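Side-chain contacts in glycerate dehydrogenase (Bacillus sp. 5mfcol3.1, PDB 6P2I), which reduces acyclic imino acids with NADPH, probably to amino acids, and binds D-arginine beside the cofactor: residues N21-F26 with E289-I294; L69-I72 with Y78-V81; E104-L109 with I195-I200; K213-M218 with N231-Q236. All blocks are in the same frame, centred on the assembly; numbering follows the deposited sequence.

Interaction 1 of 4, residues N21-F26 with E289-I294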
# COMPACT_ATOMS: atom_id res chain seq x y z
N ASN A 21 10.33 -13.84 -35.31
CA ASN A 21 10.64 -14.66 -36.47
C ASN A 21 10.48 -13.89 -37.78
O ASN A 21 10.94 -14.37 -38.82
CB ASN A 21 9.77 -15.92 -36.46
CG ASN A 21 10.38 -17.05 -35.63
OD1 ASN A 21 11.52 -17.45 -35.87
ND2 ASN A 21 9.63 -17.55 -34.65
N GLU A 22 9.84 -12.71 -37.76
CA GLU A 22 9.83 -11.89 -38.97
C GLU A 22 11.20 -11.26 -39.23
O GLU A 22 11.52 -10.94 -40.38
CB GLU A 22 8.79 -10.77 -38.86
CG GLU A 22 7.36 -11.25 -38.79
CD GLU A 22 6.39 -10.12 -38.45
OE1 GLU A 22 5.27 -10.42 -37.99
OE2 GLU A 22 6.73 -8.92 -38.66
N TYR A 23 12.00 -11.06 -38.18
CA TYR A 23 13.29 -10.40 -38.29
C TYR A 23 14.44 -11.36 -38.56
O TYR A 23 15.49 -10.92 -39.06
CB TYR A 23 13.60 -9.63 -37.00
CG TYR A 23 12.67 -8.47 -36.74
CD1 TYR A 23 12.64 -7.38 -37.59
CD2 TYR A 23 11.82 -8.48 -35.64
CE1 TYR A 23 11.79 -6.31 -37.35
CE2 TYR A 23 10.96 -7.41 -35.40
CZ TYR A 23 10.95 -6.33 -36.25
OH TYR A 23 10.10 -5.27 -36.01
N GLY A 24 14.28 -12.64 -38.25
CA GLY A 24 15.33 -13.60 -38.48
C GLY A 24 14.95 -14.93 -37.84
O GLY A 24 13.82 -15.11 -37.40
N ASP A 25 15.92 -15.84 -37.83
CA ASP A 25 15.71 -17.15 -37.21
C ASP A 25 15.74 -17.01 -35.69
O ASP A 25 16.80 -16.82 -35.09
CB ASP A 25 16.79 -18.12 -37.69
CG ASP A 25 16.63 -19.52 -37.11
OD1 ASP A 25 15.55 -19.86 -36.59
OD2 ASP A 25 17.60 -20.30 -37.20
N PHE A 26 14.57 -17.15 -35.06
CA PHE A 26 14.42 -16.97 -33.63
C PHE A 26 14.38 -18.33 -32.95
O PHE A 26 13.62 -19.22 -33.35
CB PHE A 26 13.13 -16.19 -33.34
CG PHE A 26 12.95 -15.78 -31.90
CD1 PHE A 26 14.04 -15.42 -31.12
CD2 PHE A 26 11.68 -15.73 -31.34
CE1 PHE A 26 13.87 -15.04 -29.79
CE2 PHE A 26 11.49 -15.33 -30.02
CZ PHE A 26 12.58 -14.98 -29.24
N GLU A 289 9.64 -3.23 -25.67
CA GLU A 289 11.03 -2.77 -25.61
C GLU A 289 11.98 -3.76 -26.26
O GLU A 289 12.89 -3.37 -27.00
CB GLU A 289 11.45 -2.51 -24.16
CG GLU A 289 10.84 -1.21 -23.60
CD GLU A 289 11.29 -0.87 -22.19
OE1 GLU A 289 11.63 -1.79 -21.42
OE2 GLU A 289 11.27 0.33 -21.84
N LEU A 290 11.78 -5.05 -25.99
CA LEU A 290 12.59 -6.08 -26.64
C LEU A 290 12.51 -5.96 -28.16
O LEU A 290 13.53 -6.02 -28.86
CB LEU A 290 12.11 -7.46 -26.18
CG LEU A 290 12.66 -8.64 -26.98
CD1 LEU A 290 14.17 -8.72 -26.84
CD2 LEU A 290 12.00 -9.91 -26.53
N ILE A 291 11.29 -5.78 -28.68
CA ILE A 291 11.10 -5.71 -30.12
C ILE A 291 11.69 -4.41 -30.66
O ILE A 291 12.28 -4.38 -31.74
CB ILE A 291 9.61 -5.86 -30.47
CG1 ILE A 291 9.18 -7.31 -30.25
CG2 ILE A 291 9.32 -5.43 -31.91
CD1 ILE A 291 7.68 -7.49 -30.10
N GLU A 292 11.53 -3.31 -29.91
CA GLU A 292 12.11 -2.05 -30.35
C GLU A 292 13.63 -2.14 -30.40
O GLU A 292 14.25 -1.59 -31.32
CB GLU A 292 11.69 -0.92 -29.42
CG GLU A 292 12.33 0.39 -29.80
CD GLU A 292 11.81 1.55 -28.97
OE1 GLU A 292 11.12 1.28 -27.96
OE2 GLU A 292 12.08 2.71 -29.34
N ASN A 293 14.24 -2.84 -29.45
CA ASN A 293 15.68 -3.05 -29.50
C ASN A 293 16.09 -3.77 -30.77
O ASN A 293 17.06 -3.37 -31.44
CB ASN A 293 16.14 -3.84 -28.27
CG ASN A 293 16.24 -2.96 -27.04
OD1 ASN A 293 16.45 -1.75 -27.14
ND2 ASN A 293 16.11 -3.57 -25.86
N ILE A 294 15.37 -4.84 -31.12
CA ILE A 294 15.73 -5.63 -32.30
C ILE A 294 15.55 -4.80 -33.57
O ILE A 294 16.45 -4.72 -34.42
CB ILE A 294 14.90 -6.92 -32.35
CG1 ILE A 294 15.28 -7.82 -31.16
CG2 ILE A 294 15.10 -7.62 -33.69
CD1 ILE A 294 14.34 -8.99 -30.93

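Interaction 2 of 4, residues L69-I72 with Y78-V81. With DAR (D-arginine), chain D.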
# COMPACT_ATOMS: atom_id res chain seq x y z
N LEU A 69 23.78 -8.11 -27.67
CA LEU A 69 23.16 -8.75 -26.51
C LEU A 69 22.11 -7.82 -25.94
O LEU A 69 22.40 -6.64 -25.70
CB LEU A 69 24.19 -9.09 -25.45
CG LEU A 69 23.67 -9.71 -24.15
CD1 LEU A 69 23.07 -11.08 -24.41
CD2 LEU A 69 24.78 -9.81 -23.12
N ILE A 70 20.91 -8.34 -25.72
CA ILE A 70 19.81 -7.61 -25.09
C ILE A 70 19.50 -8.29 -23.77
O ILE A 70 19.22 -9.49 -23.74
CB ILE A 70 18.56 -7.60 -25.98
CG1 ILE A 70 18.87 -6.94 -27.33
CG2 ILE A 70 17.38 -6.94 -25.25
CD1 ILE A 70 17.84 -7.26 -28.40
N THR A 71 19.54 -7.52 -22.67
CA THR A 71 18.98 -8.02 -21.42
C THR A 71 17.49 -7.73 -21.45
O THR A 71 17.08 -6.63 -21.82
CB THR A 71 19.63 -7.37 -20.19
OG1 THR A 71 19.37 -5.95 -20.16
CG2 THR A 71 21.14 -7.64 -20.18
N ILE A 72 16.68 -8.75 -21.12
CA ILE A 72 15.25 -8.53 -21.00
C ILE A 72 14.96 -7.68 -19.79
O ILE A 72 13.89 -7.09 -19.69
CB ILE A 72 14.49 -9.87 -20.93
CG1 ILE A 72 13.02 -9.69 -21.36
CG2 ILE A 72 14.56 -10.46 -19.53
CD1 ILE A 72 12.87 -9.30 -22.82
N TYR A 78 24.51 -8.54 -13.91
CA TYR A 78 24.97 -9.91 -14.07
C TYR A 78 25.71 -10.11 -15.38
O TYR A 78 26.12 -11.24 -15.70
CB TYR A 78 23.77 -10.86 -13.95
CG TYR A 78 22.63 -10.58 -14.90
CD1 TYR A 78 21.69 -9.58 -14.65
CD2 TYR A 78 22.49 -11.32 -16.07
CE1 TYR A 78 20.65 -9.33 -15.53
CE2 TYR A 78 21.46 -11.09 -16.94
CZ TYR A 78 20.55 -10.09 -16.68
OH TYR A 78 19.52 -9.86 -17.56
N ILE A 79 25.92 -9.03 -16.13
CA ILE A 79 26.59 -9.04 -17.43
C ILE A 79 27.84 -8.17 -17.33
O ILE A 79 27.77 -7.03 -16.87
CB ILE A 79 25.65 -8.48 -18.52
CG1 ILE A 79 24.33 -9.25 -18.54
CG2 ILE A 79 26.29 -8.56 -19.85
CD1 ILE A 79 24.51 -10.68 -18.95
N ASP A 80 28.98 -8.70 -17.78
CA ASP A 80 30.21 -7.91 -17.80
C ASP A 80 30.19 -7.01 -19.03
O ASP A 80 30.72 -7.35 -20.09
CB ASP A 80 31.45 -8.80 -17.79
CG ASP A 80 32.73 -8.03 -17.47
OD1 ASP A 80 33.60 -8.58 -16.76
OD2 ASP A 80 32.87 -6.86 -17.91
N VAL A 81 29.57 -5.83 -18.89
CA VAL A 81 29.37 -4.96 -20.04
C VAL A 81 30.69 -4.41 -20.55
O VAL A 81 30.88 -4.26 -21.77
CB VAL A 81 28.39 -3.82 -19.68
CG1 VAL A 81 26.99 -4.38 -19.51
CG2 VAL A 81 28.83 -3.11 -18.40
N DAR D . 15.72 -7.28 -11.90
CA DAR D . 14.61 -6.53 -12.46
CB DAR D . 13.39 -7.43 -12.73
CG DAR D . 13.66 -8.53 -13.76
CD DAR D . 12.36 -9.12 -14.30
NE DAR D . 12.51 -10.10 -15.38
CZ DAR D . 11.96 -9.88 -16.58
NH1 DAR D . 11.68 -8.64 -16.98
NH2 DAR D . 11.69 -10.90 -17.40
C DAR D . 15.05 -5.76 -13.70
O DAR D . 14.28 -5.51 -14.64
OXT DAR D . 16.22 -5.39 -13.73

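Interaction 3 of 4, residues E104-L109 with I195-I200. With NAP (NADP nicotinamide-adenine-dinucleotide phosphate), chain C.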
# COMPACT_ATOMS: atom_id res chain seq x y z
N GLU A 104 4.69 1.53 -7.85
CA GLU A 104 3.53 1.17 -7.06
C GLU A 104 3.88 0.15 -5.98
O GLU A 104 3.34 0.20 -4.87
CB GLU A 104 2.41 0.64 -7.95
CG GLU A 104 1.78 1.74 -8.79
CD GLU A 104 0.57 1.30 -9.59
OE1 GLU A 104 -0.04 0.26 -9.27
OE2 GLU A 104 0.22 2.03 -10.55
N HIS A 105 4.82 -0.76 -6.28
CA HIS A 105 5.23 -1.73 -5.28
C HIS A 105 5.91 -1.08 -4.10
O HIS A 105 5.81 -1.58 -2.97
CB HIS A 105 6.18 -2.76 -5.91
CG HIS A 105 6.25 -4.04 -5.17
ND1 HIS A 105 5.26 -5.01 -5.25
CD2 HIS A 105 7.20 -4.55 -4.35
CE1 HIS A 105 5.61 -6.06 -4.53
NE2 HIS A 105 6.78 -5.80 -3.96
N VAL A 106 6.63 0.03 -4.32
CA VAL A 106 7.23 0.74 -3.20
C VAL A 106 6.15 1.13 -2.20
O VAL A 106 6.31 0.96 -0.98
CB VAL A 106 8.00 1.98 -3.69
CG1 VAL A 106 8.37 2.88 -2.52
CG2 VAL A 106 9.25 1.58 -4.48
N PHE A 107 5.02 1.63 -2.70
CA PHE A 107 3.94 2.03 -1.81
C PHE A 107 3.21 0.82 -1.25
O PHE A 107 2.79 0.85 -0.09
CB PHE A 107 3.00 3.00 -2.53
CG PHE A 107 3.60 4.35 -2.70
CD1 PHE A 107 4.44 4.63 -3.78
CD2 PHE A 107 3.40 5.33 -1.75
CE1 PHE A 107 5.03 5.86 -3.92
CE2 PHE A 107 3.99 6.58 -1.88
CZ PHE A 107 4.79 6.85 -2.96
N ALA A 108 3.08 -0.26 -2.03
CA ALA A 108 2.55 -1.50 -1.48
C ALA A 108 3.36 -1.95 -0.27
O ALA A 108 2.81 -2.27 0.79
CB ALA A 108 2.54 -2.60 -2.55
N LEU A 109 4.69 -1.97 -0.40
CA LEU A 109 5.54 -2.39 0.71
C LEU A 109 5.49 -1.40 1.87
O LEU A 109 5.41 -1.82 3.03
CB LEU A 109 6.98 -2.54 0.23
CG LEU A 109 7.24 -3.73 -0.67
CD1 LEU A 109 8.66 -3.63 -1.25
CD2 LEU A 109 7.05 -5.04 0.10
N ILE A 195 11.07 7.83 5.28
CA ILE A 195 11.00 6.66 4.41
C ILE A 195 12.18 6.75 3.46
O ILE A 195 12.46 7.81 2.90
CB ILE A 195 9.67 6.63 3.63
CG1 ILE A 195 8.48 6.59 4.60
CG2 ILE A 195 9.64 5.44 2.67
CD1 ILE A 195 7.29 7.45 4.18
N ILE A 196 12.91 5.64 3.31
CA ILE A 196 14.06 5.59 2.41
C ILE A 196 13.77 4.50 1.39
O ILE A 196 13.39 3.39 1.78
CB ILE A 196 15.37 5.30 3.16
CG1 ILE A 196 15.67 6.41 4.16
CG2 ILE A 196 16.53 5.10 2.16
CD1 ILE A 196 16.61 6.01 5.28
N SER A 197 13.96 4.80 0.11
CA SER A 197 13.74 3.82 -0.95
C SER A 197 14.90 3.83 -1.93
O SER A 197 15.33 4.89 -2.39
CB SER A 197 12.42 4.09 -1.69
OG SER A 197 12.06 3.01 -2.53
N LEU A 198 15.41 2.64 -2.26
CA LEU A 198 16.56 2.49 -3.15
C LEU A 198 16.09 2.31 -4.59
O LEU A 198 15.20 1.50 -4.87
CB LEU A 198 17.43 1.30 -2.74
CG LEU A 198 18.31 1.53 -1.50
CD1 LEU A 198 18.58 0.22 -0.76
CD2 LEU A 198 19.62 2.19 -1.90
N HIS A 199 16.71 3.06 -5.52
CA HIS A 199 16.38 2.99 -6.94
C HIS A 199 17.65 3.20 -7.75
O HIS A 199 17.77 4.11 -8.56
CB HIS A 199 15.29 4.01 -7.27
CG HIS A 199 14.03 3.74 -6.53
ND1 HIS A 199 13.23 2.65 -6.82
CD2 HIS A 199 13.46 4.36 -5.47
CE1 HIS A 199 12.20 2.64 -5.98
NE2 HIS A 199 12.32 3.66 -5.15
N ILE A 200 18.62 2.32 -7.53
CA ILE A 200 19.98 2.49 -8.02
C ILE A 200 20.49 1.16 -8.56
O ILE A 200 20.15 0.10 -8.00
CB ILE A 200 20.86 3.07 -6.90
CG1 ILE A 200 22.23 3.51 -7.40
CG2 ILE A 200 20.98 2.09 -5.73
CD1 ILE A 200 23.08 4.09 -6.29
PA NAP C . 18.08 4.52 -13.92
O1A NAP C . 19.40 4.18 -14.57
O2A NAP C . 17.04 5.26 -14.71
O5B NAP C . 18.39 5.37 -12.61
C5B NAP C . 19.47 5.04 -11.74
C4B NAP C . 19.61 6.17 -10.73
O4B NAP C . 20.63 5.80 -9.81
C3B NAP C . 20.07 7.48 -11.39
O3B NAP C . 19.56 8.59 -10.62
C2B NAP C . 21.57 7.44 -11.22
O2B NAP C . 22.16 8.74 -11.22
C1B NAP C . 21.64 6.81 -9.84
N9A NAP C . 22.98 6.28 -9.57
C8A NAP C . 23.70 5.45 -10.35
N7A NAP C . 24.90 5.19 -9.78
C5A NAP C . 24.95 5.89 -8.63
C6A NAP C . 25.93 6.07 -7.54
N6A NAP C . 27.13 5.44 -7.58
N1A NAP C . 25.58 6.87 -6.52
C2A NAP C . 24.38 7.51 -6.46
N3A NAP C . 23.44 7.39 -7.42
C4A NAP C . 23.68 6.60 -8.50
O3 NAP C . 17.54 3.12 -13.31
PN NAP C . 16.02 2.70 -13.02
O1N NAP C . 15.31 2.38 -14.31
O2N NAP C . 15.38 3.71 -12.09
O5D NAP C . 16.26 1.31 -12.25
C5D NAP C . 17.00 1.28 -11.03
C4D NAP C . 17.18 -0.15 -10.55
O4D NAP C . 15.91 -0.71 -10.22
C3D NAP C . 17.72 -1.11 -11.61
O3D NAP C . 19.14 -1.04 -11.75
C2D NAP C . 17.23 -2.46 -11.10
O2D NAP C . 18.27 -3.08 -10.33
C1D NAP C . 16.03 -2.12 -10.21
N1N NAP C . 14.81 -2.75 -10.74
C2N NAP C . 14.09 -3.57 -9.96
C3N NAP C . 12.94 -4.19 -10.43
C7N NAP C . 12.16 -5.13 -9.54
O7N NAP C . 11.36 -5.90 -10.04
N7N NAP C . 12.40 -5.16 -8.22
C4N NAP C . 12.53 -3.95 -11.74
C5N NAP C . 13.30 -3.10 -12.55
C6N NAP C . 14.44 -2.51 -12.01
P2B NAP C . 22.60 9.52 -12.56
O1X NAP C . 23.51 8.56 -13.31
O2X NAP C . 21.32 9.78 -13.30
O3X NAP C . 23.25 10.77 -12.03

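Interaction 4 of 4, residues K213-M218 with N231-Q236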
# COMPACT_ATOMS: atom_id res chain seq x y z
N LYS A 213 27.43 2.21 9.22
CA LYS A 213 27.44 3.58 9.73
C LYS A 213 26.24 4.36 9.23
O LYS A 213 25.53 5.02 10.02
CB LYS A 213 28.74 4.28 9.33
CG LYS A 213 28.92 5.66 9.94
N LEU A 214 25.98 4.32 7.93
CA LEU A 214 24.85 5.06 7.37
C LEU A 214 23.52 4.55 7.92
O LEU A 214 22.62 5.34 8.22
CB LEU A 214 24.86 4.97 5.85
CG LEU A 214 25.91 5.84 5.17
CD1 LEU A 214 25.95 5.55 3.67
CD2 LEU A 214 25.65 7.32 5.44
N LEU A 215 23.38 3.23 8.05
CA LEU A 215 22.16 2.67 8.62
C LEU A 215 21.94 3.14 10.06
O LEU A 215 20.80 3.29 10.50
CB LEU A 215 22.19 1.15 8.56
CG LEU A 215 22.07 0.51 7.17
CD1 LEU A 215 22.51 -0.93 7.22
CD2 LEU A 215 20.63 0.63 6.66
N SER A 216 23.02 3.38 10.80
CA SER A 216 22.87 3.82 12.19
C SER A 216 22.33 5.23 12.30
O SER A 216 21.97 5.65 13.41
CB SER A 216 24.20 3.72 12.92
OG SER A 216 25.06 4.79 12.55
N LEU A 217 22.27 5.98 11.20
CA LEU A 217 21.76 7.34 11.23
C LEU A 217 20.25 7.43 11.07
O LEU A 217 19.68 8.51 11.29
CB LEU A 217 22.43 8.18 10.14
CG LEU A 217 23.96 8.21 10.13
CD1 LEU A 217 24.44 8.92 8.88
CD2 LEU A 217 24.50 8.91 11.37
N MET A 218 19.59 6.32 10.72
CA MET A 218 18.16 6.34 10.43
C MET A 218 17.35 6.83 11.62
O MET A 218 17.74 6.67 12.78
CB MET A 218 17.67 4.94 10.02
CG MET A 218 18.47 4.32 8.89
SD MET A 218 17.57 3.18 7.84
CE MET A 218 17.73 1.64 8.77
N ASN A 231 22.34 -6.72 -2.24
CA ASN A 231 23.76 -6.41 -2.10
C ASN A 231 24.06 -4.92 -1.97
O ASN A 231 25.20 -4.56 -1.69
CB ASN A 231 24.50 -6.98 -3.31
CG ASN A 231 23.98 -8.33 -3.72
OD1 ASN A 231 22.91 -8.45 -4.34
ND2 ASN A 231 24.71 -9.38 -3.34
N LEU A 232 23.07 -4.05 -2.20
CA LEU A 232 23.27 -2.62 -2.00
C LEU A 232 23.40 -2.26 -0.53
O LEU A 232 23.87 -1.17 -0.21
CB LEU A 232 22.11 -1.83 -2.61
CG LEU A 232 21.93 -1.96 -4.13
CD1 LEU A 232 20.68 -1.25 -4.55
CD2 LEU A 232 23.13 -1.38 -4.85
N ILE A 233 22.97 -3.15 0.36
CA ILE A 233 22.91 -2.89 1.79
C ILE A 233 23.88 -3.83 2.50
O ILE A 233 24.06 -4.98 2.08
CB ILE A 233 21.49 -3.10 2.34
CG1 ILE A 233 20.47 -2.34 1.49
CG2 ILE A 233 21.41 -2.72 3.81
CD1 ILE A 233 19.02 -2.56 1.92
N ASP A 234 24.52 -3.33 3.56
CA ASP A 234 25.15 -4.22 4.53
C ASP A 234 24.04 -5.02 5.20
O ASP A 234 23.45 -4.57 6.19
CB ASP A 234 25.98 -3.44 5.55
CG ASP A 234 26.77 -4.34 6.50
OD1 ASP A 234 26.31 -5.47 6.82
OD2 ASP A 234 27.86 -3.91 6.93
N GLU A 235 23.73 -6.20 4.66
CA GLU A 235 22.53 -6.91 5.08
C GLU A 235 22.63 -7.40 6.51
O GLU A 235 21.62 -7.45 7.22
CB GLU A 235 22.26 -8.08 4.14
CG GLU A 235 20.86 -8.61 4.21
CD GLU A 235 20.62 -9.68 3.19
OE1 GLU A 235 20.02 -9.36 2.14
OE2 GLU A 235 21.05 -10.84 3.43
N GLN A 236 23.83 -7.78 6.96
CA GLN A 236 24.02 -8.16 8.35
C GLN A 236 23.75 -6.98 9.27
O GLN A 236 23.12 -7.13 10.33
CB GLN A 236 25.43 -8.70 8.57
CG GLN A 236 25.63 -10.11 8.03
CD GLN A 236 26.93 -10.73 8.50
OE1 GLN A 236 27.96 -10.06 8.56
NE2 GLN A 236 26.88 -12.01 8.85

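Interaction 1 of 4, residues N21-F26 with E289-I294
Tyr23 packs its ring obliquely on Ile294 and Ile291, two residues one turn apart on helix 280-298. This is helix-on-helix packing within the domain built on the parallel sheet that includes strands 25-28 and 2-5. The closest approach is from Tyr23 CD2 to Ile294 CG2, 3.9 Å. At the hydroxyl end, Tyr23 OH lies 4.2 Å from Ile291 CG2. Both isoleucines turn CG2 anti to the backbone N, and in each it is this branch that reaches the tyrosine. The side chain of Ile291 runs at about a right angle to that of Tyr23. No hydrogen bond crosses; the contact is van der Waals packing, and it buries 154 Å² in all.

Tyr23 stands at the end of helix 14-23, where the chain leaves helical geometry at Gly24 with positive phi and enters strand 25-28. Ile20 of the same helix also touches Ile294, and Trp15 touches Ile291. Tyr23 itself rests on Ile3 of strand 2-5. Ile294 also touches Ile70 of strand 68-71. The turn after the helix is bridged by Asn21. Its OD1 accepts the backbone N-H of Phe26 at 3.2 Å, with the donor standing 36° out of the carbonyl plane.

Interaction 2 of 4, residues L69-I72 with Y78-V81
Segment 69-72 is the end of strand 68-71 and its first loop residue, and segment 78-81 is the loop that returns beside it before helix 81-86. Their backbones stay apart: the nearest CA atoms, those of Thr71 and Ile79, are 8.7 Å from each other. Asp80 centres an inverse gamma turn and is the N-cap of the helix, where its OD2 takes the backbone N-H of Ser83.

Side chains fill the gap. Leu69 and Ile79 meet tip to tip, with Leu69 CD2 3.8 Å from Ile79 CG2. The other branch of Ile79 serves Thr71, its CG1 lying 3.9 Å from Thr71 CG2. These two side chains run antiparallel alongside each other. Leu84 of helix 81-86 touches both Leu69 and Ile79. The contact thus belongs to a strand-loop-helix unit of the parallel sheet of strands 25-28, 2-5, 47-50, 68-71 and 90-92.

Tyr78 comes in with its hydroxyl end. Its OH is 3.6 Å from Thr71 CB, a packing contact. The first torsion of Tyr78 (chi1 55°) folds the ring back over its own chain, which brings Ile79 CG1 3.6 Å above one ring face, offset toward the rim. The polar ends of both residues turn to Thr73: Tyr78 OH bonds to its OG1, and Thr71 OG1 bonds to its O. Ile72 faces the ligand pocket, where its CG2 is 3.6 Å from NH2 of the bound D-arginine.

Interaction 3 of 4, residues E104-L109 with I195-I200
Ser197 OG is touched by both methyls of Val106 and by the ring of His199. His199 NE2 donates to it at 2.7 Å, but the bond is weak because the N-H...O angle is only 116°. Val106 CG1 and Val106 CG2 each lie 3.7 Å from Ser197 OG. Ser197 holds its OG anti to the backbone N (chi1 -168°), which sends the hydroxyl toward helix 99-114. Val106 CG2 also meets the His199 ring at its edge, in the ring plane, 3.5 Å from CE1. Both the valine and the ring are buried, and Val157 of helix 152-163 touches each of them.

This is a helix packed on a strand of the Rossmann-type NADPH-binding domain. Strand 195-198 lies between strands 144-148 and 223-226 in its parallel sheet. The outer side of helix 99-114 faces the second subunit: Glu104 bonds through OE1 and OE2 to the backbone N-H groups of Ile140 and Arg141 of that subunit.

Past the strand, the chain reaches the cofactor. Ile200 places CD1 3.4 Å from C4A of the NADPH adenine, and its CG1 is 3.6 Å from the same atom. With an alanine in place of this isoleucine, CG1 and CD1 are gone, and the adenine would probably lose its packing here and be freer to shift. Just before it, His199 O lies 3.5 Å from C4B of the adenosine ribose.

Interaction 4 of 4, residues K213-M218 with N231-Q236
This is a small apolar contact within the cofactor-binding domain, between helix 212-215 and the chain that leads into helix 235-243. Only 90 Å² is buried. Leu215 carries one side of it, and no hydrogen bond crosses. Its CD1 is 4.0 Å from Ile233 CG2, and the two side chains cross at about a right angle. The same methyl also lies 3.9 Å from the backbone Asp234 O. With CG anti to the carbonyl carbon (chi1 -70°), Leu215 directs CD1 at Ile233 and Asp234. Ile233 presents CG2, the branch anti to its backbone N. The nearest CA atoms, those of Leu215 and Asp234, stand 8.6 Å apart.

Each segment has its own local bonding. A type I turn runs from Leu215 to Met218. Ser216 OG donates to Lys213 O at 2.6 Å, with OG lying 19° out of the carbonyl plane. This side-chain bond joins the exposed serine to the helix one turn back. On the other segment, Asp234 is the N-cap of helix 235-243, and its OD1 accepts the backbone N-H of Ala237.

Neighbouring elements also touch the pair. Leu215 meets Ala237 of helix 235-243, while Ile233 packs on Leu238 of that helix and on Leu224 and Asn226 of strand 223-226. Beyond the turn, Met218 reaches Val241 of helix 235-243 and Met190 of helix 186-192.

In the fold
The four contacts fall into two touching pairs. Interactions 1 and 2 share one sheet: Ile294 CG1 is 3.8 Å from Ile70 CD1, and Leu290 CD2 is 3.8 Å from Ile72 CD1. Helix 280-298 joins them, although their centres are about 16 Å apart. Interactions 3 and 4 touch, with Ile200 CG2 3.6 Å from Leu232 CD1. Interactions 2 and 3 do not meet, and their nearest atoms are about 11 Å apart. Interaction 2 reaches D-arginine through Ile72 and interaction 3 reaches the cofactor through Ile200 and His199, consistent with an active site in the cleft between two domains. The centres of interactions 1 and 4 are about 42 Å apart, on opposite sides of the chain's centre.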